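Long-range contacts in endo-1,4-beta-mannanase (Eisenia fetida, PDB 5Y6T), which probably hydrolyses internal beta-1,4-mannosidic bonds of mannans, as a cold-adapted glycoside hydrolase of family GH5: residues P78-T89 / S136-A145; M165-A174 / A193-L204. All blocks are in the same frame, centred on the assembly; numbering follows the deposited sequence. Where two conformers were deposited one is given.

Contact 1. Residues P78-T89 / S136-A145; sequences PEFDGNGYVVGT and SKLQTYIDQA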
loop_
_atom_site.group_PDB
_atom_site.type_symbol
_atom_site.label_atom_id
_atom_site.label_comp_id
_atom_site.label_asym_id
_atom_site.label_seq_id
_atom_site.Cartn_x
_atom_site.Cartn_y
_atom_site.Cartn_z
ATOM N N PRO A 78 12.584 -6.469 -10.019
ATOM C CA PRO A 78 13.997 -6.667 -9.710
ATOM C C PRO A 78 14.829 -7.392 -10.803
ATOM O O PRO A 78 14.347 -7.625 -11.927
ATOM C CB PRO A 78 13.929 -7.502 -8.449
ATOM C CG PRO A 78 12.735 -8.364 -8.695
ATOM C CD PRO A 78 11.728 -7.473 -9.343
ATOM N N GLU A 79 16.081 -7.640 -10.509
ATOM C CA GLU A 79 16.967 -8.211 -11.478
ATOM C C GLU A 79 17.023 -9.710 -11.334
ATOM O O GLU A 79 17.467 -10.224 -10.315
ATOM C CB GLU A 79 18.377 -7.625 -11.297
ATOM C CG GLU A 79 19.360 -8.091 -12.344
ATOM C CD GLU A 79 19.102 -7.522 -13.761
ATOM O OE1 GLU A 79 18.204 -6.691 -13.969
ATOM O OE2 GLU A 79 19.824 -7.942 -14.703
ATOM N N PHE A 80 16.546 -10.382 -12.380
ATOM C CA PHE A 80 16.459 -11.840 -12.427
ATOM C C PHE A 80 17.609 -12.393 -13.241
ATOM O O PHE A 80 17.918 -11.847 -14.296
ATOM C CB PHE A 80 15.144 -12.338 -13.055
ATOM C CG PHE A 80 13.911 -11.935 -12.301
ATOM C CD1 PHE A 80 13.470 -12.709 -11.253
ATOM C CD2 PHE A 80 13.165 -10.832 -12.674
ATOM C CE1 PHE A 80 12.352 -12.391 -10.539
ATOM C CE2 PHE A 80 12.017 -10.479 -11.949
ATOM C CZ PHE A 80 11.616 -11.273 -10.865
ATOM N N ASP A 81 18.175 -13.507 -12.795
ATOM C CA ASP A 81 19.177 -14.160 -13.614
ATOM C C ASP A 81 18.491 -15.050 -14.680
ATOM O O ASP A 81 17.239 -15.099 -14.784
ATOM C CB ASP A 81 20.221 -14.858 -12.738
ATOM C CG ASP A 81 19.755 -16.194 -12.189
ATOM O OD1 ASP A 81 18.644 -16.716 -12.489
ATOM O OD2 ASP A 81 20.587 -16.795 -11.480
ATOM N N GLY A 82 19.294 -15.782 -15.470
ATOM C CA GLY A 82 18.753 -16.610 -16.525
ATOM C C GLY A 82 17.849 -17.791 -16.147
ATOM O O GLY A 82 17.185 -18.370 -16.987
ATOM N N ASN A 83 17.885 -18.177 -14.877
ATOM C CA ASN A 83 17.041 -19.188 -14.338
ATOM C C ASN A 83 15.885 -18.663 -13.472
ATOM O O ASN A 83 15.131 -19.446 -12.949
ATOM C CB ASN A 83 17.856 -20.139 -13.510
ATOM C CG ASN A 83 18.798 -20.986 -14.378
ATOM O OD1 ASN A 83 18.371 -21.519 -15.382
ATOM N ND2 ASN A 83 20.044 -21.124 -13.966
ATOM N N GLY A 84 15.768 -17.351 -13.333
ATOM C CA GLY A 84 14.669 -16.710 -12.592
ATOM C C GLY A 84 15.000 -16.440 -11.143
ATOM O O GLY A 84 14.111 -16.005 -10.423
ATOM N N TYR A 85 16.233 -16.722 -10.706
ATOM C CA TYR A 85 16.652 -16.363 -9.324
ATOM C C TYR A 85 16.939 -14.873 -9.297
ATOM O O TYR A 85 17.472 -14.269 -10.253
ATOM C CB TYR A 85 17.872 -17.146 -8.850
ATOM C CG TYR A 85 17.504 -18.602 -8.741
ATOM C CD1 TYR A 85 16.792 -19.097 -7.671
ATOM C CD2 TYR A 85 17.736 -19.432 -9.797
ATOM C CE1 TYR A 85 16.370 -20.393 -7.610
ATOM C CE2 TYR A 85 17.304 -20.754 -9.729
ATOM C CZ TYR A 85 16.618 -21.197 -8.654
ATOM O OH TYR A 85 16.193 -22.513 -8.596
ATOM N N VAL A 86 16.623 -14.230 -8.190
ATOM C CA VAL A 86 16.894 -12.786 -8.115
ATOM C C VAL A 86 18.353 -12.524 -7.646
ATOM O O VAL A 86 18.826 -13.141 -6.704
ATOM C CB VAL A 86 15.849 -12.079 -7.181
ATOM C CG1 VAL A 86 16.228 -10.630 -6.908
ATOM C CG2 VAL A 86 14.416 -12.185 -7.739
ATOM N N VAL A 87 19.024 -11.595 -8.310
ATOM C CA VAL A 87 20.411 -11.258 -8.023
ATOM C C VAL A 87 20.578 -9.885 -7.424
ATOM O O VAL A 87 21.644 -9.589 -6.876
ATOM C CB VAL A 87 21.361 -11.416 -9.245
ATOM C CG1 VAL A 87 21.431 -12.862 -9.658
ATOM C CG2 VAL A 87 20.975 -10.470 -10.399
ATOM N N GLY A 88 19.505 -9.105 -7.395
ATOM C CA GLY A 88 19.573 -7.773 -6.810
ATOM C C GLY A 88 18.317 -7.018 -7.067
ATOM O O GLY A 88 17.402 -7.534 -7.718
ATOM N N THR A 89 18.241 -5.812 -6.506
ATOM C CA THR A 89 17.051 -4.972 -6.701
ATOM C C THR A 89 16.895 -4.532 -8.145
ATOM O O THR A 89 15.799 -4.178 -8.583
ATOM C CB THR A 89 17.153 -3.693 -5.828
ATOM O OG1 THR A 89 18.432 -2.974 -6.036
ATOM C CG2 THR A 89 17.085 -4.038 -4.401
ATOM N N SER A 136 11.953 -21.296 -3.495
ATOM C CA SER A 136 13.421 -21.160 -3.679
ATOM C C SER A 136 13.758 -19.849 -4.388
ATOM O O SER A 136 14.701 -19.135 -4.003
ATOM C CB SER A 136 14.006 -22.398 -4.407
ATOM O OG SER A 136 14.017 -22.288 -5.825
ATOM N N LYS A 137 12.963 -19.509 -5.382
ATOM C CA LYS A 137 13.141 -18.220 -6.067
ATOM C C LYS A 137 12.746 -17.015 -5.224
ATOM O O LYS A 137 13.491 -16.025 -5.152
ATOM C CB LYS A 137 12.424 -18.225 -7.403
ATOM C CG LYS A 137 13.103 -19.188 -8.344
ATOM C CD LYS A 137 12.429 -19.349 -9.674
ATOM C CE LYS A 137 13.235 -20.281 -10.656
ATOM N NZ LYS A 137 12.453 -20.535 -11.943
ATOM N N LEU A 138 11.587 -17.117 -4.552
ATOM C CA LEU A 138 11.191 -16.087 -3.593
ATOM C C LEU A 138 12.258 -15.813 -2.566
ATOM O O LEU A 138 12.540 -14.654 -2.238
ATOM C CB LEU A 138 9.857 -16.498 -2.922
ATOM C CG LEU A 138 9.343 -15.492 -1.895
ATOM C CD1 LEU A 138 9.167 -14.121 -2.542
ATOM C CD2 LEU A 138 8.051 -16.102 -1.316
ATOM N N GLN A 139 12.907 -16.870 -2.064
ATOM C CA GLN A 139 13.904 -16.638 -1.033
ATOM C C GLN A 139 15.109 -15.817 -1.589
ATOM O O GLN A 139 15.723 -15.090 -0.851
ATOM C CB GLN A 139 14.431 -17.961 -0.455
ATOM C CG GLN A 139 15.252 -17.747 0.800
ATOM C CD GLN A 139 14.471 -17.194 1.970
ATOM O OE1 GLN A 139 13.241 -17.469 2.151
ATOM N NE2 GLN A 139 15.129 -16.316 2.734
ATOM N N THR A 140 15.455 -15.977 -2.880
ATOM C CA THR A 140 16.475 -15.163 -3.496
ATOM C C THR A 140 16.063 -13.693 -3.639
ATOM O O THR A 140 16.835 -12.762 -3.403
ATOM C CB THR A 140 16.992 -15.789 -4.821
ATOM O OG1 THR A 140 15.983 -15.719 -5.871
ATOM C CG2 THR A 140 17.566 -17.171 -4.534
ATOM N N TYR A 141 14.814 -13.454 -4.011
ATOM C CA TYR A 141 14.241 -12.095 -3.895
ATOM C C TYR A 141 14.439 -11.521 -2.519
ATOM O O TYR A 141 14.944 -10.379 -2.323
ATOM C CB TYR A 141 12.743 -12.006 -4.339
ATOM C CG TYR A 141 12.254 -10.581 -4.191
ATOM C CD1 TYR A 141 12.710 -9.590 -5.032
ATOM C CD2 TYR A 141 11.355 -10.207 -3.166
ATOM C CE1 TYR A 141 12.360 -8.270 -4.807
ATOM C CE2 TYR A 141 11.007 -8.926 -2.955
ATOM C CZ TYR A 141 11.475 -7.947 -3.800
ATOM O OH TYR A 141 11.170 -6.609 -3.585
ATOM N N ILE A 142 14.038 -12.299 -1.514
ATOM C CA ILE A 142 14.139 -11.827 -0.148
ATOM C C ILE A 142 15.578 -11.499 0.274
ATOM O O ILE A 142 15.856 -10.453 0.843
ATOM C CB ILE A 142 13.502 -12.878 0.816
ATOM C CG1 ILE A 142 11.970 -12.814 0.666
ATOM C CG2 ILE A 142 13.833 -12.627 2.230
ATOM C CD1 ILE A 142 11.179 -13.936 1.318
ATOM N N ASP A 143 16.488 -12.369 -0.072
ATOM C CA ASP A 143 17.853 -12.315 0.490
ATOM C C ASP A 143 18.710 -11.375 -0.305
ATOM O O ASP A 143 19.548 -10.680 0.289
ATOM C CB ASP A 143 18.504 -13.685 0.391
ATOM C CG ASP A 143 17.998 -14.679 1.426
ATOM O OD1 ASP A 143 17.329 -14.309 2.431
ATOM O OD2 ASP A 143 18.257 -15.854 1.133
ATOM N N GLN A 144 18.514 -11.316 -1.640
ATOM C CA GLN A 144 19.390 -10.568 -2.544
ATOM C C GLN A 144 18.890 -9.168 -2.861
ATOM O O GLN A 144 19.636 -8.292 -3.259
ATOM C CB GLN A 144 19.633 -11.282 -3.880
ATOM C CG GLN A 144 20.318 -12.653 -3.860
ATOM C CD GLN A 144 21.238 -12.897 -2.709
ATOM O OE1 GLN A 144 20.880 -13.550 -1.759
ATOM N NE2 GLN A 144 22.452 -12.416 -2.816
ATOM N N ALA A 145 17.599 -8.947 -2.694
ATOM C CA ALA A 145 17.015 -7.659 -3.032
ATOM C C ALA A 145 16.354 -7.003 -1.795
ATOM O O ALA A 145 16.799 -5.918 -1.352
ATOM C CB ALA A 145 16.064 -7.796 -4.236
#
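Val86 sets its two methyls against the backbone and side chains of helix 136-145, and this is where the contact packs tightly. Val86 CG2 lies 3.8 Å from Tyr141 CB, with the two side chains side by side and pointing the same way, while Val86 CG1 meets Ala145 CB at 3.9 Å. A beta-branched residue suits a strand and gives two methyls to fit the helix surface; the small Ala145 lets the chain at Gly88 and Thr89 come close. Deeper in, Pro78 CG comes up to Tyr141 CD1 (3.9 Å), the side chains crossing at about a right angle, and the phenol OH of Tyr141 reaches on to His71.

The polar link at this closely packed part is Val86 N to Thr140 OG1, 2.8 Å long and nearly straight at 162°. Placed between its own backbone N and carbonyl carbon (chi1 70°), the same hydroxyl turns back to donate to Lys137 O in the carbonyl plane, on a lone pair, so accepting from the strand and donating to the helix fix its rotation.

Toward solvent the fit is looser. The aliphatic part of Lys137 crosses Tyr85 at about a right angle, Lys137 CE lying 4.0 Å above the ring plane toward the rim; its ammonium is too far for more than a weak cation-pi attraction and makes a weak bond to Asn83 O. Ser136 OG stands at the ring's edge but is hydrogen-bonded to Asp134. The exposed Gln144 side chain, modelled in two conformers, lies along the outer edge.

Between the two short strands, Asp81 to Gly84 form a type I turn, braced by an Asx turn from Asp81 OD1 to Asn83 N. The whole is a beta-hairpin, inserted after barrel strand 65-72, packed on an outer helix of a (beta/alpha)8 barrel.

Contact 2. Residues M165-A174 / A193-L204; sequences MNEPEGIVSA and AGWADSIPMQRL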
loop_
_atom_site.group_PDB
_atom_site.type_symbol
_atom_site.label_atom_id
_atom_site.label_comp_id
_atom_site.label_asym_id
_atom_site.label_seq_id
_atom_site.Cartn_x
_atom_site.Cartn_y
_atom_site.Cartn_z
ATOM N N MET A 165 2.142 -5.904 -1.701
ATOM C CA MET A 165 1.404 -6.017 -2.946
ATOM C C MET A 165 0.167 -5.171 -3.016
ATOM O O MET A 165 -0.696 -5.252 -2.146
ATOM C CB MET A 165 1.061 -7.461 -3.227
ATOM C CG MET A 165 0.422 -7.627 -4.594
ATOM S SD MET A 165 -0.177 -9.298 -4.916
ATOM C CE MET A 165 1.345 -10.270 -4.987
ATOM N N ASN A 166 0.066 -4.330 -4.042
ATOM C CA ASN A 166 -1.184 -3.655 -4.317
ATOM C C ASN A 166 -2.266 -4.597 -4.815
ATOM O O ASN A 166 -2.034 -5.273 -5.792
ATOM C CB ASN A 166 -0.954 -2.609 -5.380
ATOM C CG ASN A 166 -2.243 -1.932 -5.776
ATOM O OD1 ASN A 166 -2.843 -1.226 -4.962
ATOM N ND2 ASN A 166 -2.666 -2.134 -7.043
ATOM N N GLU A 167 -3.441 -4.591 -4.180
ATOM C CA GLU A 167 -4.621 -5.343 -4.689
ATOM C C GLU A 167 -4.291 -6.780 -5.134
ATOM O O GLU A 167 -4.474 -7.142 -6.275
ATOM C CB GLU A 167 -5.262 -4.549 -5.820
ATOM C CG GLU A 167 -5.757 -3.190 -5.323
ATOM C CD GLU A 167 -6.562 -2.384 -6.330
ATOM O OE1 GLU A 167 -6.642 -2.822 -7.535
ATOM O OE2 GLU A 167 -7.132 -1.356 -5.906
ATOM N N PRO A 168 -3.928 -7.664 -4.204
ATOM C CA PRO A 168 -3.729 -9.063 -4.549
ATOM C C PRO A 168 -4.930 -9.680 -5.178
ATOM O O PRO A 168 -4.808 -10.659 -5.911
ATOM C CB PRO A 168 -3.441 -9.724 -3.206
ATOM C CG PRO A 168 -2.965 -8.619 -2.306
ATOM C CD PRO A 168 -3.712 -7.409 -2.757
ATOM N N GLU A 169 -6.107 -9.145 -4.877
ATOM C CA GLU A 169 -7.334 -9.738 -5.391
ATOM C C GLU A 169 -7.478 -9.592 -6.871
ATOM O O GLU A 169 -8.278 -10.302 -7.500
ATOM C CB GLU A 169 -8.538 -9.155 -4.670
ATOM C CG GLU A 169 -8.421 -9.240 -3.178
ATOM C CD GLU A 169 -7.612 -8.120 -2.527
ATOM O OE1 GLU A 169 -7.397 -7.067 -3.202
ATOM O OE2 GLU A 169 -7.254 -8.305 -1.361
ATOM N N GLY A 170 -6.713 -8.678 -7.470
ATOM C CA GLY A 170 -6.641 -8.657 -8.949
ATOM C C GLY A 170 -6.132 -9.909 -9.586
ATOM O O GLY A 170 -6.540 -10.211 -10.721
ATOM N N ILE A 171 -5.321 -10.708 -8.872
ATOM C CA ILE A 171 -4.706 -11.856 -9.481
ATOM C C ILE A 171 -5.159 -13.146 -8.818
ATOM O O ILE A 171 -4.515 -14.182 -8.990
ATOM C CB ILE A 171 -3.178 -11.728 -9.519
ATOM C CG1 ILE A 171 -2.544 -11.419 -8.150
ATOM C CG2 ILE A 171 -2.827 -10.699 -10.594
ATOM C CD1 ILE A 171 -1.013 -11.331 -8.205
ATOM N N VAL A 172 -6.189 -13.074 -7.969
ATOM C CA VAL A 172 -6.651 -14.240 -7.201
ATOM C C VAL A 172 -7.777 -14.971 -7.910
ATOM O O VAL A 172 -8.572 -14.397 -8.633
ATOM C CB VAL A 172 -7.092 -13.874 -5.775
ATOM C CG1 VAL A 172 -8.485 -13.256 -5.737
ATOM C CG2 VAL A 172 -7.031 -15.087 -4.829
ATOM N N SER A 173 -7.801 -16.286 -7.658
ATOM C CA SER A 173 -8.879 -17.115 -8.075
ATOM C C SER A 173 -10.031 -16.965 -7.103
ATOM O O SER A 173 -9.998 -17.456 -5.958
ATOM C CB SER A 173 -8.379 -18.561 -8.165
ATOM O OG SER A 173 -9.376 -19.315 -8.859
ATOM N N ALA A 174 -11.003 -16.220 -7.561
ATOM C CA ALA A 174 -12.193 -15.855 -6.751
ATOM C C ALA A 174 -13.293 -16.892 -6.868
ATOM O O ALA A 174 -13.424 -17.559 -7.870
ATOM C CB ALA A 174 -12.687 -14.473 -7.135
ATOM N N ALA A 193 -13.236 -9.698 -8.599
ATOM C CA ALA A 193 -11.855 -10.148 -8.281
ATOM C C ALA A 193 -11.324 -11.130 -9.322
ATOM O O ALA A 193 -12.072 -11.907 -9.937
ATOM C CB ALA A 193 -11.799 -10.746 -6.887
ATOM N N GLY A 194 -10.013 -11.136 -9.491
ATOM C CA GLY A 194 -9.392 -12.075 -10.427
ATOM C C GLY A 194 -9.418 -11.614 -11.871
ATOM O O GLY A 194 -9.350 -12.409 -12.796
ATOM N N TRP A 195 -9.477 -10.307 -12.068
ATOM C CA TRP A 195 -9.513 -9.761 -13.452
ATOM C C TRP A 195 -8.178 -9.937 -14.178
ATOM O O TRP A 195 -8.119 -9.919 -15.407
ATOM C CB TRP A 195 -9.863 -8.271 -13.431
ATOM C CG TRP A 195 -8.914 -7.364 -12.682
ATOM C CD1 TRP A 195 -7.811 -6.746 -13.192
ATOM C CD2 TRP A 195 -8.992 -6.964 -11.306
ATOM N NE1 TRP A 195 -7.230 -5.978 -12.260
ATOM C CE2 TRP A 195 -7.928 -6.086 -11.079
ATOM C CE3 TRP A 195 -9.926 -7.181 -10.265
ATOM C CZ2 TRP A 195 -7.708 -5.468 -9.833
ATOM C CZ3 TRP A 195 -9.673 -6.646 -9.038
ATOM C CH2 TRP A 195 -8.555 -5.786 -8.819
ATOM N N ALA A 196 -7.078 -10.076 -13.445
ATOM C CA ALA A 196 -5.764 -10.127 -14.076
ATOM C C ALA A 196 -5.061 -11.520 -14.025
ATOM O O ALA A 196 -4.099 -11.735 -14.740
ATOM C CB ALA A 196 -4.867 -9.050 -13.451
ATOM N N ASP A 197 -5.446 -12.413 -13.103
ATOM C CA ASP A 197 -4.925 -13.775 -13.097
ATOM C C ASP A 197 -5.801 -14.541 -12.090
ATOM O O ASP A 197 -6.751 -13.959 -11.543
ATOM C CB ASP A 197 -3.435 -13.835 -12.755
ATOM C CG ASP A 197 -2.580 -14.490 -13.827
ATOM O OD1 ASP A 197 -3.118 -15.059 -14.798
ATOM O OD2 ASP A 197 -1.344 -14.407 -13.691
ATOM N N SER A 198 -5.482 -15.810 -11.908
ATOM C CA SER A 198 -6.260 -16.775 -11.106
ATOM C C SER A 198 -5.330 -17.591 -10.222
ATOM O O SER A 198 -5.317 -18.831 -10.264
ATOM C CB SER A 198 -7.058 -17.737 -12.007
ATOM O OG SER A 198 -7.757 -17.040 -13.011
ATOM N N ILE A 199 -4.552 -16.920 -9.413
ATOM C CA ILE A 199 -3.612 -17.578 -8.523
ATOM C C ILE A 199 -4.370 -17.898 -7.250
ATOM O O ILE A 199 -5.142 -17.071 -6.768
ATOM C CB ILE A 199 -2.444 -16.610 -8.230
ATOM C CG1 ILE A 199 -1.696 -16.274 -9.524
ATOM C CG2 ILE A 199 -1.422 -17.215 -7.226
ATOM C CD1 ILE A 199 -0.577 -15.255 -9.363
ATOM N N PRO A 200 -4.121 -19.066 -6.670
ATOM C CA PRO A 200 -4.792 -19.377 -5.402
ATOM C C PRO A 200 -4.521 -18.383 -4.329
ATOM O O PRO A 200 -3.363 -18.002 -4.120
ATOM C CB PRO A 200 -4.189 -20.722 -5.017
ATOM C CG PRO A 200 -3.781 -21.354 -6.318
ATOM C CD PRO A 200 -3.271 -20.192 -7.131
ATOM N N MET A 201 -5.532 -18.092 -3.526
ATOM C CA MET A 201 -5.358 -17.216 -2.384
ATOM C C MET A 201 -4.247 -17.620 -1.444
ATOM O O MET A 201 -3.439 -16.765 -1.005
ATOM C CB MET A 201 -6.698 -17.072 -1.624
ATOM C CG MET A 201 -6.568 -16.160 -0.398
ATOM S SD MET A 201 -6.142 -14.454 -0.734
ATOM C CE MET A 201 -7.738 -13.800 -1.206
ATOM N N GLN A 202 -4.166 -18.917 -1.125
ATOM C CA GLN A 202 -3.082 -19.390 -0.261
ATOM C C GLN A 202 -1.698 -18.985 -0.740
ATOM O O GLN A 202 -0.835 -18.636 0.123
ATOM C CB GLN A 202 -3.160 -20.887 -0.089
ATOM C CG GLN A 202 -2.088 -21.434 0.839
ATOM C CD GLN A 202 -0.807 -21.853 0.186
ATOM O OE1 GLN A 202 -0.780 -22.264 -0.999
ATOM N NE2 GLN A 202 0.274 -21.781 0.958
ATOM N N ARG A 203 -1.448 -18.996 -2.079
ATOM C CA ARG A 203 -0.129 -18.631 -2.590
ATOM C C ARG A 203 0.150 -17.121 -2.439
ATOM O O ARG A 203 1.281 -16.719 -2.134
ATOM C CB ARG A 203 0.039 -19.092 -4.035
ATOM C CG ARG A 203 0.003 -20.601 -4.201
ATOM C CD ARG A 203 0.445 -20.958 -5.605
ATOM N NE ARG A 203 0.575 -22.399 -5.880
ATOM C CZ ARG A 203 1.676 -23.124 -5.638
ATOM N NH1 ARG A 203 2.750 -22.591 -5.072
ATOM N NH2 ARG A 203 1.711 -24.392 -5.999
ATOM N N LEU A 204 -0.908 -16.302 -2.602
ATOM C CA LEU A 204 -0.794 -14.847 -2.420
ATOM C C LEU A 204 -0.507 -14.509 -0.978
ATOM O O LEU A 204 0.406 -13.706 -0.671
ATOM C CB LEU A 204 -2.024 -14.118 -2.909
ATOM C CG LEU A 204 -2.272 -14.322 -4.419
ATOM C CD1 LEU A 204 -3.607 -13.692 -4.820
ATOM C CD2 LEU A 204 -1.152 -13.746 -5.282
HETATM O O HOH W 1 -8.131 -19.026 -4.459
#
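Trp195 lays its indole face over Gly170, whose CA sits 3.3 Å from the centroid of the six-membered ring, only 8° off its normal: a CH-pi contact. The site follows strand 165-166 of the (beta/alpha)8 barrel, at the Asn-Glu-Pro sequence that in GH5 relatives carries the acid/base glutamate. The matching Glu167, probably the acid/base here too, brings OE1 to the ring's edge, 3.7 Å from Trp195 CZ2, its carboxylate nearly perpendicular to the indole; OE2 is bound by His266. Gly170 suits its place: a beta carbon would probably run into the ring of Trp195. Trp195 NE1 is tied to Ala121 O.

Farther along, Ile171 and Leu204 cross at a slant, Ile171 CD1 reaching Leu204 CD2 at 3.8 Å. Ile171 CG1 sits between the backbone N and the carbonyl carbon (chi1 53°), which lays CG1 and CD1 against Leu204 and leaves CG2 against Ala196 CB, so each branch has its own neighbours. Cutting Ile171 back to an alanine is likely to leave Leu204 CD2 and Ile199 CD1 without their shared partner and open a gap beside the start of helix 201-218. The other methyl of Leu204, CD1, packs on Val172 CB at 3.6 Å, so the branched leucine serves both neighbours.

Backbone bonds join the two chains beside this packing. Gly194 N binds Glu169 O, Ala196 N binds Gly170 O at 2.8 Å, and Ile199, in a single beta bridge with Val172, grips both neighbours of that residue, through its N to Ile171 O and its O to Ser173 N. Finally, one water donates to Ser173 O and accepts from Met201 N, each 2.9 Å away.

Both contacts are partly buried, but contact 1 lies farther out, its centre about 22 Å from the centre of the chain against about 16 Å for contact 2. The two do not touch, their nearest atoms being about 7 Å apart. Neighbouring helices connect them: helix 135-152 of contact 1 packs through Leu138 on Phe207 of helix 201-218, whose beginning belongs to contact 2, and helix 126-133 touches side chains of both. Their chemistry follows their places. At the periphery, a hairpin meets the side of a regular helix mainly through side chains, whereas beside the probable active site two irregular loops are joined by repeated backbone hydrogen bonds, with apolar side chains packed alongside.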